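Local coordinates for glycosyl hydrolase BlGH5_18 (PDB 7LQX), which is a family GH5_18 glycoside hydrolase that probably cleaves mannosidic linkages in the breakdown of N-glycans by a gut bifidobacterium, at residues M21-N29 against F347-D356; M52-M60 against L333-K341. All coordinates share one frame; numbering follows the deposited sequence.

Interaction 1. Residues M21-N29 against F347-D356; sequences MMRMRFGVN and FAEMAQEYRD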
loop_
_atom_site.group_PDB
_atom_site.type_symbol
_atom_site.label_atom_id
_atom_site.label_comp_id
_atom_site.label_asym_id
_atom_site.label_seq_id
_atom_site.Cartn_x
_atom_site.Cartn_y
_atom_site.Cartn_z
ATOM N N MET A 21 3.789 -33.286 31.839
ATOM C CA MET A 21 2.550 -32.458 31.785
ATOM C C MET A 21 2.120 -32.203 30.340
ATOM O O MET A 21 2.928 -31.792 29.507
ATOM C CB MET A 21 2.774 -31.125 32.504
HETATM N N MSE A 22 0.842 -32.455 30.055
HETATM C CA MSE A 22 0.270 -32.245 28.726
HETATM C C MSE A 22 -0.817 -31.187 28.839
HETATM O O MSE A 22 -1.367 -30.984 29.922
HETATM C CB MSE A 22 -0.342 -33.539 28.198
HETATM C CG MSE A 22 0.633 -34.702 28.123
HETATM SE SE MSE A 22 2.109 -34.368 26.893
HETATM C CE MSE A 22 1.211 -34.752 25.205
ATOM N N ARG A 23 -1.163 -30.557 27.719
ATOM C CA ARG A 23 -2.190 -29.524 27.752
ATOM C C ARG A 23 -2.542 -29.092 26.338
ATOM O O ARG A 23 -1.800 -29.351 25.386
ATOM C CB ARG A 23 -1.707 -28.331 28.586
ATOM C CG ARG A 23 -0.310 -27.816 28.205
ATOM C CD ARG A 23 -0.144 -26.325 28.525
ATOM N NE ARG A 23 -1.445 -25.685 28.473
ATOM C CZ ARG A 23 -1.692 -24.450 28.076
ATOM N NH1 ARG A 23 -0.707 -23.655 27.693
ATOM N NH2 ARG A 23 -2.940 -24.036 28.085
HETATM N N MSE A 24 -3.700 -28.435 26.218
HETATM C CA MSE A 24 -4.185 -27.898 24.948
HETATM C C MSE A 24 -4.171 -26.378 25.091
HETATM O O MSE A 24 -4.681 -25.843 26.071
HETATM C CB MSE A 24 -5.615 -28.336 24.649
HETATM C CG MSE A 24 -6.177 -27.728 23.370
HETATM SE SE MSE A 24 -8.001 -28.336 22.999
HETATM C CE MSE A 24 -7.632 -30.199 22.657
ATOM N N ARG A 25 -3.623 -25.686 24.104
ATOM C CA ARG A 25 -3.443 -24.248 24.208
ATOM C C ARG A 25 -4.722 -23.517 23.819
ATOM O O ARG A 25 -5.429 -23.917 22.889
ATOM C CB ARG A 25 -2.301 -23.812 23.286
ATOM C CG ARG A 25 -1.019 -24.644 23.373
ATOM C CD ARG A 25 -0.266 -24.449 24.682
ATOM N NE ARG A 25 -0.090 -23.038 25.006
ATOM C CZ ARG A 25 0.955 -22.293 24.653
ATOM N NH1 ARG A 25 1.963 -22.809 23.955
ATOM N NH2 ARG A 25 0.981 -21.017 25.014
ATOM N N PHE A 26 -5.018 -22.438 24.543
ATOM C CA PHE A 26 -6.160 -21.574 24.248
ATOM C C PHE A 26 -5.690 -20.129 24.174
ATOM O O PHE A 26 -5.014 -19.646 25.088
ATOM C CB PHE A 26 -7.291 -21.751 25.274
ATOM C CG PHE A 26 -8.109 -22.980 25.027
ATOM C CD1 PHE A 26 -7.689 -24.226 25.477
ATOM C CD2 PHE A 26 -9.277 -22.900 24.290
ATOM C CE1 PHE A 26 -8.442 -25.357 25.218
ATOM C CE2 PHE A 26 -10.027 -24.023 24.029
ATOM C CZ PHE A 26 -9.606 -25.256 24.479
ATOM N N GLY A 27 -6.015 -19.458 23.076
ATOM C CA GLY A 27 -5.576 -18.091 22.897
ATOM C C GLY A 27 -6.455 -17.349 21.916
ATOM O O GLY A 27 -7.516 -17.830 21.513
ATOM N N VAL A 28 -6.006 -16.150 21.539
ATOM C CA VAL A 28 -6.763 -15.293 20.636
ATOM C C VAL A 28 -5.857 -14.695 19.574
ATOM O O VAL A 28 -4.670 -14.435 19.798
ATOM C CB VAL A 28 -7.533 -14.160 21.358
ATOM C CG1 VAL A 28 -8.587 -14.731 22.278
ATOM C CG2 VAL A 28 -6.581 -13.259 22.120
ATOM N N ASN A 29 -6.443 -14.484 18.403
ATOM C CA ASN A 29 -5.886 -13.607 17.386
ATOM C C ASN A 29 -6.139 -12.183 17.842
ATOM O O ASN A 29 -7.292 -11.774 17.989
ATOM C CB ASN A 29 -6.580 -13.896 16.063
ATOM C CG ASN A 29 -6.159 -15.234 15.487
ATOM O OD1 ASN A 29 -5.076 -15.349 14.922
ATOM N ND2 ASN A 29 -7.003 -16.255 15.650
ATOM N N PHE A 347 -15.932 -18.982 25.365
ATOM C CA PHE A 347 -14.576 -19.423 25.051
ATOM C C PHE A 347 -13.760 -19.619 26.319
ATOM O O PHE A 347 -13.007 -20.594 26.426
ATOM C CB PHE A 347 -13.907 -18.428 24.110
ATOM C CG PHE A 347 -12.631 -18.933 23.486
ATOM C CD1 PHE A 347 -12.615 -20.118 22.764
ATOM C CD2 PHE A 347 -11.458 -18.212 23.594
ATOM C CE1 PHE A 347 -11.448 -20.579 22.172
ATOM C CE2 PHE A 347 -10.293 -18.672 22.999
ATOM C CZ PHE A 347 -10.294 -19.853 22.292
ATOM N N ALA A 348 -13.930 -18.731 27.304
ATOM C CA ALA A 348 -13.268 -18.912 28.590
ATOM C C ALA A 348 -13.673 -20.234 29.224
ATOM O O ALA A 348 -12.832 -20.947 29.790
ATOM C CB ALA A 348 -13.605 -17.748 29.521
ATOM N N GLU A 349 -14.962 -20.577 29.147
ATOM C CA GLU A 349 -15.433 -21.838 29.709
ATOM C C GLU A 349 -14.796 -23.019 28.997
ATOM O O GLU A 349 -14.434 -24.018 29.625
ATOM C CB GLU A 349 -16.955 -21.922 29.597
ATOM C CG GLU A 349 -17.701 -20.973 30.519
ATOM C CD GLU A 349 -19.121 -20.668 30.048
ATOM O OE1 GLU A 349 -19.718 -19.689 30.550
ATOM O OE2 GLU A 349 -19.642 -21.396 29.176
HETATM N N MSE A 350 -14.642 -22.921 27.688
HETATM C CA MSE A 350 -14.063 -24.021 26.932
HETATM C C MSE A 350 -12.587 -24.187 27.267
HETATM O O MSE A 350 -12.096 -25.309 27.394
HETATM C CB MSE A 350 -14.266 -23.801 25.440
HETATM C CG MSE A 350 -15.727 -23.843 25.007
HETATM SE SE MSE A 350 -16.685 -25.452 25.504
HETATM C CE MSE A 350 -17.259 -24.998 27.297
ATOM N N ALA A 351 -11.865 -23.079 27.418
ATOM C CA ALA A 351 -10.465 -23.175 27.803
ATOM C C ALA A 351 -10.328 -23.851 29.160
ATOM O O ALA A 351 -9.456 -24.707 29.356
ATOM C CB ALA A 351 -9.844 -21.782 27.834
ATOM N N GLN A 352 -11.201 -23.502 30.100
ATOM C CA GLN A 352 -11.148 -24.125 31.416
ATOM C C GLN A 352 -11.442 -25.619 31.331
ATOM O O GLN A 352 -10.830 -26.420 32.049
ATOM C CB GLN A 352 -12.133 -23.430 32.358
ATOM C CG GLN A 352 -11.926 -23.792 33.826
ATOM C CD GLN A 352 -10.763 -23.041 34.458
ATOM O OE1 GLN A 352 -10.322 -22.009 33.947
ATOM N NE2 GLN A 352 -10.263 -23.556 35.575
ATOM N N GLU A 353 -12.372 -26.018 30.462
ATOM C CA GLU A 353 -12.737 -27.428 30.363
ATOM C C GLU A 353 -11.658 -28.252 29.667
ATOM O O GLU A 353 -11.434 -29.414 30.028
ATOM C CB GLU A 353 -14.067 -27.564 29.614
ATOM C CG GLU A 353 -14.574 -28.989 29.489
ATOM C CD GLU A 353 -15.955 -29.067 28.861
ATOM O OE1 GLU A 353 -16.409 -30.193 28.565
ATOM O OE2 GLU A 353 -16.584 -28.006 28.663
ATOM N N TYR A 354 -10.982 -27.683 28.666
ATOM C CA TYR A 354 -10.146 -28.478 27.778
ATOM C C TYR A 354 -8.645 -28.274 27.932
ATOM O O TYR A 354 -7.885 -29.128 27.469
ATOM C CB TYR A 354 -10.539 -28.252 26.303
ATOM C CG TYR A 354 -11.834 -28.939 25.962
ATOM C CD1 TYR A 354 -11.867 -30.280 25.610
ATOM C CD2 TYR A 354 -13.035 -28.259 26.034
ATOM C CE1 TYR A 354 -13.066 -30.913 25.332
ATOM C CE2 TYR A 354 -14.231 -28.888 25.758
ATOM C CZ TYR A 354 -14.238 -30.213 25.400
ATOM O OH TYR A 354 -15.425 -30.843 25.123
ATOM N N ARG A 355 -8.186 -27.205 28.586
ATOM C CA ARG A 355 -6.750 -26.935 28.536
ATOM C C ARG A 355 -5.934 -28.061 29.164
ATOM O O ARG A 355 -4.812 -28.329 28.718
ATOM C CB ARG A 355 -6.383 -25.591 29.169
ATOM C CG ARG A 355 -6.581 -25.454 30.653
ATOM C CD ARG A 355 -5.917 -24.163 31.181
ATOM N NE ARG A 355 -6.608 -22.937 30.786
ATOM C CZ ARG A 355 -7.631 -22.412 31.457
ATOM N NH1 ARG A 355 -8.087 -23.020 32.544
ATOM N NH2 ARG A 355 -8.202 -21.288 31.045
ATOM N N ASP A 356 -6.470 -28.724 30.190
ATOM C CA ASP A 356 -5.761 -29.789 30.888
ATOM C C ASP A 356 -6.379 -31.161 30.667
ATOM O O ASP A 356 -5.962 -32.125 31.314
ATOM C CB ASP A 356 -5.707 -29.502 32.390
ATOM C CG ASP A 356 -5.102 -28.161 32.697
ATOM O OD1 ASP A 356 -4.080 -27.820 32.063
ATOM O OD2 ASP A 356 -5.656 -27.444 33.557
HETATM O O HOH W 1 -2.133 -29.252 31.821
#
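In the beta/alpha-barrel of this glycoside hydrolase, Phe26 on the first strand, 25-29, lays its ring against Ala351 of the last barrel helix, 342-354. Ala351 CA stands 3.6 Å from the ring centroid, only 8° off the normal, a CH-pi contact over the middle of one face, while Ala351 CB abuts Phe26 CG at 3.5 Å. With CG beside its own backbone N (chi1 -79°), the Phe26 ring, on a CB already directed at the helix, lies with one face over Ala351. Tyr354 CB meets Phe26 CZ at 3.6 Å, and Phe347 reaches the ring edge with its far rim, the two phenyl planes inclined at 59°. Phe347 CE2 also comes within 3.3 Å of Gly27 O, which lies near the plane of the Phe347 ring.

Strand and helix run nearly antiparallel, their axes 8.8 Å apart at closest, as expected where a barrel helix packs outside its sheet; helix 289-300 flanks the contact through Met350 and Tyr354. Towards residue 356 the chain closes on the segment leading into the strand: Met24 N donates to Arg355 O (2.7 Å), and Arg355 CA faces Met24 O in a CA-H...O contact. The selenium of Met24 lies alongside Tyr354 CB at 4.2 Å, both side chains pointing the same way.

In one of its two conformers, Arg23 brings NH2 to 3.9 Å from Arg355 CB, which sits at the edge of its guanidinium; in that same conformer the guanidinium is salt-bridged to Asp61. Arg355 turns its own guanidinium back over the backbone of Ala351 and Gln352, one face above Ala351 O, and NH1 makes a nearly straight bond to Gln352 OE1.

Interaction 2. Residues M52-M60 against L333-K341; sequences MRRIRNLGM and LFDEHGNIK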
loop_
_atom_site.group_PDB
_atom_site.type_symbol
_atom_site.label_atom_id
_atom_site.label_comp_id
_atom_site.label_asym_id
_atom_site.label_seq_id
_atom_site.Cartn_x
_atom_site.Cartn_y
_atom_site.Cartn_z
HETATM N N MSE A 52 -4.312 -6.779 26.775
HETATM C CA MSE A 52 -3.683 -8.034 27.153
HETATM C C MSE A 52 -4.108 -8.505 28.534
HETATM O O MSE A 52 -4.261 -9.705 28.767
HETATM C CB MSE A 52 -2.162 -7.896 27.122
HETATM C CG MSE A 52 -1.600 -7.669 25.753
HETATM SE SE MSE A 52 -1.718 -9.188 24.585
HETATM C CE MSE A 52 -0.720 -8.441 23.077
ATOM N N ARG A 53 -4.279 -7.560 29.460
ATOM C CA ARG A 53 -4.777 -7.914 30.783
ATOM C C ARG A 53 -6.148 -8.572 30.681
ATOM O O ARG A 53 -6.400 -9.614 31.298
ATOM C CB ARG A 53 -4.831 -6.668 31.665
ATOM C CG ARG A 53 -5.238 -6.941 33.102
ATOM C CD ARG A 53 -5.422 -5.646 33.890
ATOM N NE ARG A 53 -6.632 -4.933 33.484
ATOM C CZ ARG A 53 -7.853 -5.210 33.941
ATOM N NH1 ARG A 53 -8.030 -6.184 34.823
ATOM N NH2 ARG A 53 -8.899 -4.515 33.511
ATOM N N ARG A 54 -7.043 -7.990 29.883
ATOM C CA ARG A 54 -8.389 -8.541 29.762
ATOM C C ARG A 54 -8.383 -9.888 29.046
ATOM O O ARG A 54 -9.139 -10.795 29.415
ATOM C CB ARG A 54 -9.284 -7.523 29.059
ATOM C CG ARG A 54 -9.430 -6.254 29.895
ATOM C CD ARG A 54 -10.509 -5.315 29.401
ATOM N NE ARG A 54 -10.423 -4.027 30.088
ATOM C CZ ARG A 54 -11.327 -3.058 29.987
ATOM N NH1 ARG A 54 -11.155 -1.920 30.645
ATOM N NH2 ARG A 54 -12.407 -3.229 29.236
ATOM N N ILE A 55 -7.537 -10.039 28.027
ATOM C CA ILE A 55 -7.393 -11.326 27.350
ATOM C C ILE A 55 -6.888 -12.382 28.324
ATOM O O ILE A 55 -7.428 -13.492 28.397
ATOM C CB ILE A 55 -6.460 -11.170 26.135
ATOM C CG1 ILE A 55 -7.145 -10.329 25.055
ATOM C CG2 ILE A 55 -6.048 -12.542 25.604
ATOM C CD1 ILE A 55 -6.188 -9.796 24.016
ATOM N N ARG A 56 -5.851 -12.050 29.097
ATOM C CA ARG A 56 -5.334 -13.009 30.069
ATOM C C ARG A 56 -6.420 -13.419 31.055
ATOM O O ARG A 56 -6.487 -14.582 31.472
ATOM C CB ARG A 56 -4.145 -12.406 30.821
ATOM C CG ARG A 56 -3.636 -13.243 32.000
ATOM C CD ARG A 56 -3.111 -14.614 31.578
ATOM N NE ARG A 56 -2.696 -15.417 32.731
ATOM C CZ ARG A 56 -3.520 -16.165 33.467
ATOM N NH1 ARG A 56 -4.814 -16.226 33.180
ATOM N NH2 ARG A 56 -3.052 -16.860 34.499
ATOM N N ASN A 57 -7.274 -12.472 31.447
ATOM C CA ASN A 57 -8.300 -12.751 32.444
ATOM C C ASN A 57 -9.389 -13.683 31.930
ATOM O O ASN A 57 -10.138 -14.236 32.740
ATOM C CB ASN A 57 -8.880 -11.442 32.971
ATOM C CG ASN A 57 -7.941 -10.752 33.939
ATOM O OD1 ASN A 57 -6.956 -11.341 34.388
ATOM N ND2 ASN A 57 -8.235 -9.505 34.266
ATOM N N LEU A 58 -9.487 -13.885 30.614
ATOM C CA LEU A 58 -10.317 -14.945 30.062
ATOM C C LEU A 58 -9.723 -16.329 30.263
ATOM O O LEU A 58 -10.368 -17.324 29.898
ATOM C CB LEU A 58 -10.489 -14.755 28.557
ATOM C CG LEU A 58 -11.317 -13.581 28.059
ATOM C CD1 LEU A 58 -11.347 -13.640 26.532
ATOM C CD2 LEU A 58 -12.715 -13.609 28.648
ATOM N N GLY A 59 -8.512 -16.420 30.800
ATOM C CA GLY A 59 -7.825 -17.688 30.895
ATOM C C GLY A 59 -7.051 -18.068 29.657
ATOM O O GLY A 59 -6.843 -19.263 29.408
HETATM N N MSE A 60 -6.624 -17.092 28.866
HETATM C CA MSE A 60 -5.853 -17.358 27.662
HETATM C C MSE A 60 -4.384 -17.536 28.003
HETATM O O MSE A 60 -3.869 -16.900 28.926
HETATM C CB MSE A 60 -5.997 -16.199 26.682
HETATM C CG MSE A 60 -7.420 -15.906 26.281
HETATM SE SE MSE A 60 -8.270 -17.342 25.301
HETATM C CE MSE A 60 -9.231 -18.198 26.720
ATOM N N LEU A 333 -14.333 -11.386 20.815
ATOM C CA LEU A 333 -14.791 -11.862 22.114
ATOM C C LEU A 333 -15.111 -10.698 23.042
ATOM O O LEU A 333 -15.894 -10.860 23.982
ATOM C CB LEU A 333 -13.706 -12.730 22.753
ATOM C CG LEU A 333 -13.270 -13.972 21.985
ATOM C CD1 LEU A 333 -12.197 -14.689 22.809
ATOM C CD2 LEU A 333 -14.442 -14.872 21.686
ATOM N N PHE A 334 -14.493 -9.544 22.801
ATOM C CA PHE A 334 -14.784 -8.291 23.478
ATOM C C PHE A 334 -15.355 -7.332 22.446
ATOM O O PHE A 334 -14.982 -7.378 21.268
ATOM C CB PHE A 334 -13.509 -7.654 24.042
ATOM C CG PHE A 334 -12.847 -8.465 25.103
ATOM C CD1 PHE A 334 -13.213 -8.325 26.429
ATOM C CD2 PHE A 334 -11.860 -9.375 24.784
ATOM C CE1 PHE A 334 -12.602 -9.076 27.416
ATOM C CE2 PHE A 334 -11.249 -10.135 25.769
ATOM C CZ PHE A 334 -11.620 -9.985 27.083
ATOM N N ASP A 335 -16.264 -6.464 22.882
ATOM C CA ASP A 335 -16.841 -5.476 21.982
ATOM C C ASP A 335 -15.860 -4.324 21.769
ATOM O O ASP A 335 -14.758 -4.295 22.323
ATOM C CB ASP A 335 -18.238 -5.064 22.447
ATOM C CG ASP A 335 -18.241 -4.317 23.757
ATOM O OD1 ASP A 335 -17.246 -3.636 24.094
ATOM O OD2 ASP A 335 -19.276 -4.407 24.457
ATOM N N GLU A 336 -16.265 -3.362 20.940
ATOM C CA GLU A 336 -15.382 -2.264 20.556
ATOM C C GLU A 336 -15.138 -1.277 21.685
ATOM O O GLU A 336 -14.364 -0.329 21.500
ATOM C CB GLU A 336 -15.927 -1.525 19.330
ATOM C CG GLU A 336 -17.180 -0.682 19.595
ATOM C CD GLU A 336 -17.541 0.212 18.426
ATOM O OE1 GLU A 336 -16.627 0.593 17.671
ATOM O OE2 GLU A 336 -18.734 0.551 18.262
ATOM N N HIS A 337 -15.783 -1.449 22.836
ATOM C CA HIS A 337 -15.480 -0.664 24.022
ATOM C C HIS A 337 -14.740 -1.476 25.074
ATOM O O HIS A 337 -14.536 -0.993 26.192
ATOM C CB HIS A 337 -16.761 -0.041 24.567
ATOM C CG HIS A 337 -17.436 0.865 23.585
ATOM N ND1 HIS A 337 -16.965 2.127 23.292
ATOM C CD2 HIS A 337 -18.531 0.684 22.810
ATOM C CE1 HIS A 337 -17.751 2.690 22.392
ATOM N NE2 HIS A 337 -18.707 1.833 22.080
ATOM N N GLY A 338 -14.316 -2.691 24.733
ATOM C CA GLY A 338 -13.470 -3.486 25.588
ATOM C C GLY A 338 -14.183 -4.419 26.534
ATOM O O GLY A 338 -13.524 -5.042 27.374
ATOM N N ASN A 339 -15.495 -4.554 26.423
ATOM C CA ASN A 339 -16.269 -5.334 27.376
ATOM C C ASN A 339 -16.590 -6.715 26.843
ATOM O O ASN A 339 -16.880 -6.890 25.657
ATOM C CB ASN A 339 -17.542 -4.576 27.713
ATOM C CG ASN A 339 -17.238 -3.252 28.349
ATOM O OD1 ASN A 339 -16.414 -3.181 29.261
ATOM N ND2 ASN A 339 -17.845 -2.187 27.847
ATOM N N ILE A 340 -16.511 -7.705 27.733
ATOM C CA ILE A 340 -16.652 -9.092 27.321
ATOM C C ILE A 340 -18.039 -9.340 26.744
ATOM O O ILE A 340 -19.052 -8.827 27.241
ATOM C CB ILE A 340 -16.356 -10.004 28.525
ATOM C CG1 ILE A 340 -16.177 -11.451 28.072
ATOM C CG2 ILE A 340 -17.461 -9.913 29.570
ATOM C CD1 ILE A 340 -15.789 -12.401 29.201
ATOM N N LYS A 341 -18.085 -10.123 25.693
ATOM C CA LYS A 341 -19.318 -10.539 25.054
ATOM C C LYS A 341 -19.678 -11.952 25.476
ATOM O O LYS A 341 -18.842 -12.690 26.011
ATOM C CB LYS A 341 -19.147 -10.490 23.532
ATOM C CG LYS A 341 -18.834 -9.098 23.018
ATOM C CD LYS A 341 -18.297 -9.072 21.593
ATOM C CE LYS A 341 -19.281 -9.631 20.581
ATOM N NZ LYS A 341 -18.683 -9.661 19.214
HETATM O O HOH W 2 -14.139 -1.120 29.236
#
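The loop that leads from the last barrel strand, 306-312, to helix 342-354 presses Phe334 and Ile340 against Leu58 at the C-terminal end of helix 45-57. Leu58 and Phe334 approach from opposite directions, and Leu58 CD1 meets Phe334 CE2 at 3.6 Å. The other branch, CD2, slides past Ile340 CD1 at 3.3 Å, tighter than ordinary van der Waals contact. Leu333 CD1 adds a looser contact to Leu58 CD1 at 4.0 Å. One turn earlier in the helix, Arg54 CB and Ile55 CG1 border the Phe334 ring, whose CZ also lies 3.5 Å from Arg54 O. His315 meets the same ring at a shallow angle between planes.

Leu58 precedes Gly59, whose positive phi and two bonds back into the last turn form a Schellman motif ending the helix. On the loop side, Asp335 to Gly338 make a type I beta turn. Asp335 OD1 accepts from His337 N, an Asx turn, and from Asn339 N, the two donors reaching it from opposite faces of the carboxylate.

Arg54 ties the helix to that turn. Its chain is extended from CG to NE (chi2 and chi3 both -169°), carrying NH2 to Gly338 O at 2.8 Å. The oxygen lies in the guanidinium plane, but the nitrogen stands 60° out of the carbonyl plane. A water accepts from Arg54 NH2 at 2.7 Å and donates to His337 O and Asn339 OD1, bridging guanidinium and turn. Glu50, one turn back, forms a salt bridge with Arg54 NE.

Overall arrangement
Interactions 1 and 2 have centres about 15 Å apart and meet directly at helix 45-57 and the turn that follows it. Arg355 NH2 of interaction 1 probably donates to Gly59 O of interaction 2 (2.9 Å), and Phe347 CE2 lies 3.3 Å from the selenium of Met60. Val28 CG2 packs on Ile55 CG2 at 3.6 Å, bringing the first strand against the first helix. The loop 333-341 runs straight into helix 342-354, so both contacts join the beginning of the barrel chain to the part around that helix: interaction 1 through strand 25-29, interaction 2 through the helix that follows it. Both lie on the side where strand 25-29 pairs with strand 306-312, the last barrel strand.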